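Local structure of Kiaa0380 (Homo sapiens, 1HTJ) at residues R40-G45 with L164-V169. The protein probably links heterotrimeric G protein signalling to Rho GTPases, acting as a guanine nucleotide exchange factor that carries an RGS-like domain. The protein carries 3 engineered substitutions. Sequence-based numbering, arbitrary orientation.
Sequences RPAHLG and LRERQV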
loop_
_atom_site.group_PDB
_atom_site.type_symbol
_atom_site.label_atom_id
_atom_site.label_comp_id
_atom_site.label_asym_id
_atom_site.label_seq_id
_atom_site.Cartn_x
_atom_site.Cartn_y
_atom_site.Cartn_z
ATOM N N ARG A 40 2.376 8.414 7.701
ATOM C CA ARG A 40 1.930 7.977 9.024
ATOM C C ARG A 40 1.618 6.484 8.998
ATOM O O ARG A 40 0.514 6.075 8.648
ATOM C CB ARG A 40 0.698 8.775 9.439
ATOM C CG ARG A 40 0.755 10.233 9.010
ATOM C CD ARG A 40 2.128 10.847 9.289
ATOM N NE ARG A 40 2.534 10.579 10.660
ATOM C CZ ARG A 40 1.870 11.032 11.716
ATOM N NH1 ARG A 40 0.785 11.777 11.536
ATOM N NH2 ARG A 40 2.263 10.722 12.947
ATOM N N PRO A 41 2.598 5.655 9.388
ATOM C CA PRO A 41 2.525 4.191 9.430
ATOM C C PRO A 41 1.341 3.585 10.183
ATOM O O PRO A 41 0.710 2.650 9.696
ATOM C CB PRO A 41 3.864 3.796 10.055
ATOM C CG PRO A 41 4.767 4.924 9.655
ATOM C CD PRO A 41 3.895 6.119 9.908
ATOM N N ALA A 42 1.054 4.107 11.368
ATOM C CA ALA A 42 -0.051 3.594 12.173
ATOM C C ALA A 42 -1.392 3.787 11.467
ATOM O O ALA A 42 -2.207 2.859 11.387
ATOM C CB ALA A 42 -0.072 4.286 13.537
ATOM N N HIS A 43 -1.603 5.000 10.967
ATOM C CA HIS A 43 -2.821 5.367 10.269
ATOM C C HIS A 43 -2.968 4.554 8.993
ATOM O O HIS A 43 -4.051 4.033 8.688
ATOM C CB HIS A 43 -2.789 6.857 9.946
ATOM C CG HIS A 43 -2.853 7.729 11.159
ATOM N ND1 HIS A 43 -1.834 7.787 12.085
ATOM C CD2 HIS A 43 -3.848 8.511 11.643
ATOM C CE1 HIS A 43 -2.199 8.563 13.090
ATOM N NE2 HIS A 43 -3.417 9.014 12.847
ATOM N N LEU A 44 -1.866 4.444 8.257
ATOM C CA LEU A 44 -1.846 3.691 7.020
ATOM C C LEU A 44 -2.236 2.256 7.339
ATOM O O LEU A 44 -2.995 1.633 6.609
ATOM C CB LEU A 44 -0.447 3.728 6.401
ATOM C CG LEU A 44 -0.319 3.044 5.036
ATOM C CD1 LEU A 44 -1.123 3.810 4.008
ATOM C CD2 LEU A 44 1.154 2.989 4.617
ATOM N N GLY A 45 -1.705 1.743 8.438
ATOM C CA GLY A 45 -2.007 0.393 8.865
ATOM C C GLY A 45 -3.493 0.227 9.115
ATOM O O GLY A 45 -4.102 -0.723 8.638
ATOM N N LEU A 164 8.807 6.454 18.743
ATOM C CA LEU A 164 8.887 5.106 19.294
ATOM C C LEU A 164 7.482 4.541 19.439
ATOM O O LEU A 164 7.234 3.356 19.194
ATOM C CB LEU A 164 9.555 5.124 20.669
ATOM C CG LEU A 164 9.596 3.770 21.376
ATOM C CD1 LEU A 164 10.536 2.837 20.640
ATOM C CD2 LEU A 164 10.043 3.954 22.809
ATOM N N ARG A 165 6.570 5.410 19.852
ATOM C CA ARG A 165 5.184 5.034 20.043
ATOM C C ARG A 165 4.542 4.690 18.703
ATOM O O ARG A 165 3.864 3.674 18.569
ATOM C CB ARG A 165 4.424 6.190 20.688
ATOM C CG ARG A 165 3.052 5.816 21.188
ATOM C CD ARG A 165 3.163 4.780 22.289
ATOM N NE ARG A 165 2.349 5.146 23.442
ATOM C CZ ARG A 165 2.332 4.478 24.589
ATOM N NH1 ARG A 165 3.089 3.399 24.741
ATOM N NH2 ARG A 165 1.557 4.890 25.584
ATOM N N GLU A 166 4.769 5.543 17.713
ATOM C CA GLU A 166 4.188 5.337 16.404
ATOM C C GLU A 166 4.649 4.048 15.757
ATOM O O GLU A 166 3.891 3.410 15.023
ATOM C CB GLU A 166 4.508 6.511 15.487
ATOM C CG GLU A 166 3.779 6.428 14.165
ATOM C CD GLU A 166 3.824 7.722 13.395
ATOM O OE1 GLU A 166 4.940 8.200 13.117
ATOM O OE2 GLU A 166 2.748 8.259 13.070
ATOM N N ARG A 167 5.893 3.667 16.016
ATOM C CA ARG A 167 6.409 2.437 15.448
ATOM C C ARG A 167 5.694 1.275 16.109
ATOM O O ARG A 167 5.363 0.286 15.463
ATOM C CB ARG A 167 7.921 2.325 15.669
ATOM C CG ARG A 167 8.429 0.898 15.644
ATOM C CD ARG A 167 9.775 0.762 14.942
ATOM N NE ARG A 167 10.311 -0.590 15.117
ATOM C CZ ARG A 167 11.158 -1.181 14.283
ATOM N NH1 ARG A 167 11.582 -0.541 13.200
ATOM N NH2 ARG A 167 11.562 -2.425 14.519
ATOM N N GLN A 168 5.446 1.412 17.402
ATOM C CA GLN A 168 4.773 0.368 18.152
ATOM C C GLN A 168 3.316 0.188 17.739
ATOM O O GLN A 168 2.829 -0.934 17.659
ATOM C CB GLN A 168 4.868 0.662 19.647
ATOM C CG GLN A 168 6.267 0.460 20.199
ATOM C CD GLN A 168 6.377 0.840 21.661
ATOM O OE1 GLN A 168 6.126 1.994 22.034
ATOM N NE2 GLN A 168 6.750 -0.126 22.502
ATOM N N VAL A 169 2.623 1.291 17.484
ATOM C CA VAL A 169 1.230 1.216 17.071
ATOM C C VAL A 169 1.158 0.660 15.650
ATOM O O VAL A 169 0.320 -0.191 15.354
ATOM C CB VAL A 169 0.548 2.603 17.100
ATOM C CG1 VAL A 169 -0.860 2.504 16.512
ATOM C CG2 VAL A 169 0.486 3.126 18.536
#
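The guanidinium of R40 and the carboxylate of E166 meet with their planes 64° apart, an ion pair made without the two flat groups lying side by side. E166 OE1 sits at the edge of the guanidinium, in its plane, but 3.7 Å from R40 NH2; the nearer oxygen, OE2, approaches obliquely and comes to 2.5 Å from NH2. With an N-H...O angle of only 116°, the hydrogen bond within this salt bridge is weak despite its short length. The R40 chain, bent at chi2 and chi3, brings its guanidinium nearer to helix 163-182 than the direction of its CB would suggest, whereas E166 reaches across with CG anti to its backbone N (chi1 -173°) and an extended chain. The carboxylate carbon E166 CD also packs against P41 CD at 3.8 Å, the two side chains crossing at about a right angle.

Beyond the charged pair the contact turns apolar. A42 CB rests 3.6 Å from V169 CG1, and L156, L159 and D155 from the preceding loop also touch this pair: L156 against A42, the other two against V169. With an alanine at the interface, the CA atoms of A42 and V169 come within 5.6 Å, and the segments run nearly parallel. Helix 41-54 is thereby joined to helix 163-182, distant in sequence, within the all-helical RGS-like domain.

R40 is the N-cap residue of helix 41-54, and the carboxylate it holds lies near the start of that helix, whose partial positive charge would probably add to the pull of the guanidinium. A leucine in place of R40 would probably leave E166 without its cationic mate and freer to turn. Short but poorly aligned, the R40–E166 link probably owes more to charge attraction than to directional hydrogen bonding.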